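Local coordinates for protein Dhd127_a (Synthetic construct, PDB 6DLM) that was computationally designed as one partner of an orthogonal heterodimer, pairing its helical hairpin with a second designed chain in a coiled-coil assembly, at residues 28-31 with 32-36; 42-45 with 46-50; 67-70 with 71-74. One frame throughout, in Å; residues are numbered along the deposited sequence.

Contact 1: 28-31 with 32-36; sequences ESER and VVEVL
Val32 N donates to Glu28 O at 3.0 Å, and the same i to i+4 pattern repeats as Val33, Glu34 and Val35 give their N-H groups to Ser29, Glu30 and Arg31. These bonds keep the helix regular, and the side chains of Val32, Val33, Glu34 and Val35 touch carbonyl oxygens of the preceding turn. In each valine CG1 stands anti to the backbone N (177° in Val32), which turns CG2 back toward that turn: Val32 CG2 comes to 3.5 Å from Glu28 O, and Val35 CG2 to 3.4 Å from Arg31 O. The helix backbone favours this one rotamer for a beta-branched valine, which offers a compact hydrophobic face. Glu34 extends beside Arg31, yet its OE1 stays 6.4 Å from Arg31 NE, too far for a salt bridge. Glu28 is paired with Arg24, and Glu30 with Lys54 of the Dhd127_b chain. The buried hydroxyl of Ser29 is satisfied by Val26 O and by Gln29 of the Dhd127_b chain, a polar group of the kind that can make a designed interface specific. Near the end of helix 3-37, Val32 packs on Glu45 and Leu49 of helix 44-73 and on Leu36 of the Dhd127_b chain, while Val35 meets the connecting loop at Glu40 and Val41.

Contact 2: 42-45 with 46-50; sequences DEEE and LKRLE
Glu45 folds its side chain back over the first turn of the helix and meets Leu46 closely, whereas Arg48 reaches its polar partners largely through water. On the tight side, Glu45 OE2 accepts Leu46 N at 3.1 Å, on its anti side, and also lies 3.3 Å from Leu46 CG, the two side chains running together in the same direction. Glu45 CG occupies the crowded position between the backbone N and the carbonyl carbon (chi1 71°), and a bend at chi2 then swings the carboxylate toward the start of the helix. There Asp42 OD1 accepts Glu45 N at 3.1 Å, an Asx motif placed one residue ahead of the N-cap, Glu43. Aspartate is short enough to reach the N-H three residues on. The return approach, Asp42 N to Glu45 OE1, is doubtfully short at 2.5 Å; if that bond is real, the pair resembles a capping box, with glutamate long enough to reach back. The N-H groups at the helix start should ease the negative charge of the two carboxylates.

The Arg48 side is looser. The guanidinium lays one face over Glu45 CA, and Glu44 CG lies 3.4 Å from its NH1; but the Glu44 carboxylate, turned 64° from the guanidinium plane, makes no salt bridge. One water joins Asp42 OD2 to Arg48 NH2, and another links Glu45 O to Arg48 NE. Lys47 runs alongside Glu44, though its amine bonds to Asp51. Glu43 pairs with Arg39 of the Dhd127_b chain, and inward Leu49 packs on Leu25 and Glu28 of helix 3-37.

Contact 3: 67-70 with 71-74; sequences HREI and RERS
The final turns of the helix hold their i to i+4 bonds as far as Arg73 N, which donates to Glu69 O at 3.1 Å and weakly to Ile70 O as the helix runs out. Ile70 O also receives Ser74 OG at 2.9 Å, from above the carbonyl plane; serine is small enough to fold back on this carbonyl, and its hydroxyl is also bonded to Arg4. On the outer face, Arg68 meets Glu72 through NH1 and OE2 at 3.0 Å. The carboxylate oxygen lies in the guanidinium plane, but the donor approaches from above the carboxylate, the two planes being 66° apart. Arg68 is extended to CD and bends at chi3 (56°), which carries its guanidinium toward Glu72; Glu65 takes another of its N-H groups. Glu69 and Arg73 run side by side, OE1 accepting NH2 at 3.2 Å on its syn side and NE more weakly. A water between the OE1 atoms of Glu69 and Glu72, rather close to the latter, probably eases these like charges. Inward, Ile70 packs on Leu11 and on Ile8 of the Dhd127_b chain. In the conformer given, Arg71 makes a salt bridge to Glu16 of that chain. Two adjacent i to i+4 pairs of opposite polarity thus form a network that probably steadies the last turn, and the arginines may also interact favourably with the negative end of the helix dipole.

How the contacts relate
From the N terminus, helix 3-37 carries contact 1 near its end; the chain then turns through a short loop, and contact 2 begins the return helix 44-73, whose far end holds contact 3. The three follow in series, neither nesting nor crossing, and each spans only neighbouring turns, so none closes a long loop. Contacts 1 and 2, centres about 10 Å apart, face each other beside the hairpin bend, where Val32 CG2 touches Leu49 CD1 at 3.7 Å and joins the two helices. Contact 3, about 37 Å centre to centre from contact 2, lies at the opposite end of the hairpin, near the N-terminal part of helix 3-37. All three also border the Dhd127_b chain.

Contact 1: 28-31 with 32-36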
loop_
_atom_site.group_PDB
_atom_site.type_symbol
_atom_site.label_atom_id
_atom_site.label_comp_id
_atom_site.label_asym_id
_atom_site.label_seq_id
_atom_site.Cartn_x
_atom_site.Cartn_y
_atom_site.Cartn_z
ATOM N N GLU A 28 10.825 -3.455 -5.942
ATOM C CA GLU A 28 11.972 -3.986 -5.231
ATOM C C GLU A 28 11.861 -5.496 -4.978
ATOM O O GLU A 28 12.828 -6.214 -5.136
ATOM C CB GLU A 28 12.186 -3.239 -3.930
ATOM C CG GLU A 28 12.553 -1.783 -4.151
ATOM C CD GLU A 28 13.173 -1.142 -2.926
ATOM O OE1 GLU A 28 13.592 -1.880 -2.013
ATOM O OE2 GLU A 28 13.241 0.102 -2.883
ATOM N N SER A 29 10.680 -5.966 -4.607
ATOM C CA SER A 29 10.515 -7.393 -4.354
ATOM C C SER A 29 10.802 -8.222 -5.618
ATOM O O SER A 29 11.426 -9.261 -5.525
ATOM C CB SER A 29 9.136 -7.700 -3.770
ATOM O OG SER A 29 8.141 -7.675 -4.751
ATOM N N GLU A 30 10.381 -7.747 -6.777
ATOM C CA GLU A 30 10.677 -8.471 -8.007
ATOM C C GLU A 30 12.198 -8.580 -8.234
ATOM O O GLU A 30 12.685 -9.616 -8.651
ATOM C CB GLU A 30 10.035 -7.797 -9.207
ATOM C CG GLU A 30 10.235 -8.572 -10.494
ATOM C CD GLU A 30 9.376 -8.045 -11.621
ATOM O OE1 GLU A 30 9.087 -6.841 -11.618
ATOM O OE2 GLU A 30 8.995 -8.832 -12.494
ATOM N N ARG A 31 12.911 -7.506 -7.946
ATOM C CA ARG A 31 14.361 -7.498 -8.070
ATOM C C ARG A 31 15.028 -8.500 -7.126
ATOM O O ARG A 31 15.975 -9.158 -7.516
ATOM C CB ARG A 31 14.901 -6.092 -7.878
ATOM C CG ARG A 31 14.552 -5.224 -9.066
ATOM C CD ARG A 31 15.388 -3.971 -9.107
ATOM N NE ARG A 31 14.881 -2.949 -8.214
ATOM C CZ ARG A 31 14.038 -2.001 -8.594
ATOM N NH1 ARG A 31 13.632 -1.091 -7.732
ATOM N NH2 ARG A 31 13.601 -1.976 -9.836
ATOM N N VAL A 32 14.526 -8.621 -5.905
ATOM C CA VAL A 32 15.066 -9.612 -4.979
ATOM C C VAL A 32 14.864 -11.022 -5.551
ATOM O O VAL A 32 15.744 -11.852 -5.431
ATOM C CB VAL A 32 14.473 -9.511 -3.570
ATOM C CG1 VAL A 32 15.026 -10.614 -2.686
ATOM C CG2 VAL A 32 14.800 -8.156 -2.980
ATOM N N VAL A 33 13.741 -11.254 -6.212
ATOM C CA VAL A 33 13.514 -12.553 -6.822
ATOM C C VAL A 33 14.614 -12.817 -7.859
ATOM O O VAL A 33 15.154 -13.915 -7.904
ATOM C CB VAL A 33 12.146 -12.638 -7.503
ATOM C CG1 VAL A 33 12.009 -13.963 -8.225
ATOM C CG2 VAL A 33 11.034 -12.471 -6.477
ATOM N N GLU A 34 14.962 -11.802 -8.635
ATOM C CA GLU A 34 16.030 -11.942 -9.611
ATOM C C GLU A 34 17.354 -12.275 -8.911
ATOM O O GLU A 34 18.080 -13.132 -9.382
ATOM C CB GLU A 34 16.170 -10.661 -10.426
ATOM C CG GLU A 34 14.928 -10.314 -11.237
ATOM C CD GLU A 34 15.022 -8.956 -11.908
ATOM O OE1 GLU A 34 15.999 -8.226 -11.654
ATOM O OE2 GLU A 34 14.112 -8.617 -12.687
ATOM N N VAL A 35 17.631 -11.614 -7.794
ATOM C CA VAL A 35 18.844 -11.892 -7.029
ATOM C C VAL A 35 18.879 -13.332 -6.512
ATOM O O VAL A 35 19.913 -13.972 -6.570
ATOM C CB VAL A 35 18.995 -10.936 -5.838
ATOM C CG1 VAL A 35 20.184 -11.339 -4.992
ATOM C CG2 VAL A 35 19.152 -9.510 -6.326
ATOM N N LEU A 36 17.749 -13.837 -6.042
ATOM C CA LEU A 36 17.677 -15.213 -5.568
ATOM C C LEU A 36 17.930 -16.211 -6.696
ATOM O O LEU A 36 18.594 -17.218 -6.504
ATOM C CB LEU A 36 16.317 -15.490 -4.938
ATOM C CG LEU A 36 16.019 -16.947 -4.588
ATOM C CD1 LEU A 36 16.487 -17.263 -3.177
ATOM C CD2 LEU A 36 14.531 -17.205 -4.735
#

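Contact 2: 42-45 with 46-50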
loop_
_atom_site.group_PDB
_atom_site.type_symbol
_atom_site.label_atom_id
_atom_site.label_comp_id
_atom_site.label_asym_id
_atom_site.label_seq_id
_atom_site.Cartn_x
_atom_site.Cartn_y
_atom_site.Cartn_z
ATOM N N ASP A 42 22.280 -11.424 -0.250
ATOM C CA ASP A 42 23.202 -10.986 0.785
ATOM C C ASP A 42 22.625 -10.603 2.157
ATOM O O ASP A 42 23.382 -9.979 2.897
ATOM C CB ASP A 42 24.027 -9.794 0.272
ATOM C CG ASP A 42 23.203 -8.507 0.110
ATOM O OD1 ASP A 42 22.155 -8.346 0.765
ATOM O OD2 ASP A 42 23.623 -7.638 -0.675
ATOM N N GLU A 43 21.340 -10.865 2.420
ATOM C CA GLU A 43 20.656 -10.497 3.675
ATOM C C GLU A 43 20.144 -9.029 3.729
ATOM O O GLU A 43 19.030 -8.786 4.170
ATOM C CB GLU A 43 21.526 -10.794 4.894
ATOM C CG GLU A 43 22.118 -12.191 4.920
ATOM C CD GLU A 43 21.086 -13.283 4.725
ATOM O OE1 GLU A 43 20.022 -13.226 5.374
ATOM O OE2 GLU A 43 21.347 -14.205 3.929
ATOM N N GLU A 44 20.967 -8.057 3.356
ATOM C CA GLU A 44 20.588 -6.662 3.299
ATOM C C GLU A 44 19.408 -6.438 2.338
ATOM O O GLU A 44 18.567 -5.604 2.628
ATOM C CB GLU A 44 21.798 -5.818 2.884
ATOM C CG GLU A 44 21.580 -4.313 2.883
ATOM C CD GLU A 44 21.376 -3.727 4.266
ATOM O OE1 GLU A 44 21.604 -4.439 5.269
ATOM O OE2 GLU A 44 20.983 -2.544 4.345
ATOM N N GLU A 45 19.341 -7.129 1.201
ATOM C CA GLU A 45 18.187 -6.905 0.333
ATOM C C GLU A 45 16.901 -7.306 1.067
ATOM O O GLU A 45 15.901 -6.633 0.942
ATOM C CB GLU A 45 18.309 -7.625 -1.002
ATOM C CG GLU A 45 18.172 -9.124 -0.913
ATOM C CD GLU A 45 19.368 -9.770 -0.263
ATOM O OE1 GLU A 45 20.438 -9.815 -0.908
ATOM O OE2 GLU A 45 19.240 -10.225 0.886
ATOM N N LEU A 46 16.927 -8.412 1.808
ATOM C CA LEU A 46 15.782 -8.847 2.585
ATOM C C LEU A 46 15.456 -7.827 3.665
ATOM O O LEU A 46 14.294 -7.550 3.920
ATOM C CB LEU A 46 16.076 -10.204 3.214
ATOM C CG LEU A 46 16.342 -11.274 2.163
ATOM C CD1 LEU A 46 16.932 -12.529 2.777
ATOM C CD2 LEU A 46 15.069 -11.580 1.405
ATOM N N LYS A 47 16.485 -7.283 4.307
ATOM C CA LYS A 47 16.274 -6.269 5.332
ATOM C C LYS A 47 15.580 -5.038 4.740
ATOM O O LYS A 47 14.701 -4.474 5.375
ATOM C CB LYS A 47 17.599 -5.835 5.964
ATOM C CG LYS A 47 17.424 -4.990 7.221
ATOM C CD LYS A 47 18.322 -3.757 7.228
ATOM C CE LYS A 47 17.954 -2.800 8.360
ATOM N NZ LYS A 47 18.132 -1.370 7.992
ATOM N N ARG A 48 15.972 -4.642 3.539
ATOM C CA ARG A 48 15.342 -3.498 2.899
ATOM C C ARG A 48 13.851 -3.761 2.671
ATOM O O ARG A 48 13.045 -2.881 2.890
ATOM C CB ARG A 48 16.038 -3.148 1.589
ATOM C CG ARG A 48 17.401 -2.509 1.792
ATOM C CD ARG A 48 17.918 -1.856 0.525
ATOM N NE ARG A 48 18.197 -2.824 -0.524
ATOM C CZ ARG A 48 19.391 -3.357 -0.743
ATOM N NH1 ARG A 48 20.420 -3.011 0.008
ATOM N NH2 ARG A 48 19.555 -4.229 -1.717
ATOM N N LEU A 49 13.500 -4.962 2.235
ATOM C CA LEU A 49 12.093 -5.294 2.060
ATOM C C LEU A 49 11.353 -5.246 3.393
ATOM O O LEU A 49 10.268 -4.708 3.464
ATOM C CB LEU A 49 11.931 -6.678 1.458
ATOM C CG LEU A 49 12.419 -6.820 0.030
ATOM C CD1 LEU A 49 12.067 -8.202 -0.486
ATOM C CD2 LEU A 49 11.837 -5.729 -0.845
ATOM N N GLU A 50 11.932 -5.799 4.453
ATOM C CA GLU A 50 11.292 -5.718 5.754
ATOM C C GLU A 50 11.120 -4.280 6.209
ATOM O O GLU A 50 10.078 -3.946 6.741
ATOM C CB GLU A 50 12.111 -6.411 6.819
ATOM C CG GLU A 50 12.567 -7.804 6.486
ATOM C CD GLU A 50 13.025 -8.523 7.722
ATOM O OE1 GLU A 50 14.243 -8.712 7.887
ATOM O OE2 GLU A 50 12.155 -8.863 8.545
HETATM O O HOH W 1 22.116 -5.727 -2.136
HETATM O O HOH W 2 15.877 -4.798 -1.362
#

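Contact 3: 67-70 with 71-74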
loop_
_atom_site.group_PDB
_atom_site.type_symbol
_atom_site.label_atom_id
_atom_site.label_comp_id
_atom_site.label_asym_id
_atom_site.label_seq_id
_atom_site.Cartn_x
_atom_site.Cartn_y
_atom_site.Cartn_z
ATOM N N HIS A 67 -8.676 8.964 9.223
ATOM C CA HIS A 67 -10.105 8.706 9.058
ATOM C C HIS A 67 -10.835 8.950 10.387
ATOM O O HIS A 67 -11.891 9.547 10.390
ATOM C CB HIS A 67 -10.371 7.267 8.623
ATOM C CG HIS A 67 -9.845 6.939 7.265
ATOM N ND1 HIS A 67 -9.627 5.646 6.847
ATOM C CD2 HIS A 67 -9.487 7.734 6.234
ATOM C CE1 HIS A 67 -9.159 5.659 5.613
ATOM N NE2 HIS A 67 -9.069 6.913 5.217
ATOM N N ARG A 68 -10.248 8.520 11.494
ATOM C CA ARG A 68 -10.870 8.745 12.794
ATOM C C ARG A 68 -11.022 10.241 13.063
ATOM O O ARG A 68 -12.076 10.671 13.487
ATOM C CB ARG A 68 -10.057 8.107 13.908
ATOM C CG ARG A 68 -10.620 8.359 15.299
ATOM C CD ARG A 68 -9.710 7.805 16.375
ATOM N NE ARG A 68 -8.367 8.348 16.242
ATOM C CZ ARG A 68 -8.016 9.562 16.644
ATOM N NH1 ARG A 68 -8.910 10.349 17.220
ATOM N NH2 ARG A 68 -6.776 9.989 16.466
ATOM N N GLU A 69 -10.001 11.042 12.786
ATOM C CA GLU A 69 -10.129 12.477 12.972
ATOM C C GLU A 69 -11.252 13.032 12.084
ATOM O O GLU A 69 -12.025 13.856 12.536
ATOM C CB GLU A 69 -8.813 13.177 12.640
ATOM C CG GLU A 69 -7.666 12.821 13.564
ATOM C CD GLU A 69 -7.645 13.670 14.816
ATOM O OE1 GLU A 69 -8.556 14.491 14.987
ATOM O OE2 GLU A 69 -6.721 13.508 15.625
ATOM N N ILE A 70 -11.344 12.561 10.849
ATOM C CA ILE A 70 -12.390 13.032 9.962
ATOM C C ILE A 70 -13.770 12.658 10.491
ATOM O O ILE A 70 -14.639 13.506 10.553
ATOM C CB ILE A 70 -12.212 12.502 8.538
ATOM C CG1 ILE A 70 -10.997 13.162 7.889
ATOM C CG2 ILE A 70 -13.454 12.784 7.709
ATOM C CD1 ILE A 70 -10.458 12.408 6.704
ATOM N N ARG A 71 -13.945 11.433 10.974
ATOM C CA ARG A 71 -15.238 11.022 11.517
ATOM C C ARG A 71 -15.631 11.809 12.764
ATOM O O ARG A 71 -16.740 12.294 12.862
ATOM C CB ARG A 71 -15.236 9.532 11.862
ATOM C CG ARG A 71 -15.026 8.627 10.676
ATOM C CD ARG A 71 -15.413 7.195 10.998
ATOM N NE ARG A 71 -15.356 6.366 9.803
ATOM C CZ ARG A 71 -14.322 5.611 9.466
ATOM N NH1 ARG A 71 -13.253 5.555 10.241
ATOM N NH2 ARG A 71 -14.366 4.899 8.358
ATOM N N GLU A 72 -14.672 12.017 13.659
ATOM C CA GLU A 72 -14.913 12.764 14.894
ATOM C C GLU A 72 -15.364 14.202 14.600
ATOM O O GLU A 72 -16.143 14.755 15.351
ATOM C CB GLU A 72 -13.678 12.765 15.791
ATOM C CG GLU A 72 -13.275 11.384 16.271
ATOM C CD GLU A 72 -12.095 11.410 17.220
ATOM O OE1 GLU A 72 -11.449 12.470 17.341
ATOM O OE2 GLU A 72 -11.811 10.367 17.844
ATOM N N ARG A 73 -14.853 14.767 13.524
ATOM C CA ARG A 73 -15.245 16.099 13.113
ATOM C C ARG A 73 -16.520 16.194 12.229
ATOM O O ARG A 73 -16.967 17.293 11.968
ATOM C CB ARG A 73 -14.038 16.807 12.492
ATOM C CG ARG A 73 -12.953 17.067 13.527
ATOM C CD ARG A 73 -11.580 17.354 12.941
ATOM N NE ARG A 73 -10.517 17.074 13.903
ATOM C CZ ARG A 73 -10.000 17.969 14.731
ATOM N NH1 ARG A 73 -10.449 19.212 14.731
ATOM N NH2 ARG A 73 -9.045 17.621 15.573
ATOM N N SER A 74 -17.102 15.089 11.755
ATOM C CA SER A 74 -18.341 15.133 11.001
ATOM C C SER A 74 -19.597 14.635 11.772
ATOM O O SER A 74 -20.554 14.222 11.131
ATOM C CB SER A 74 -18.175 14.308 9.733
ATOM O OG SER A 74 -16.953 14.618 9.101
HETATM O O HOH W 3 -10.859 14.905 17.048
#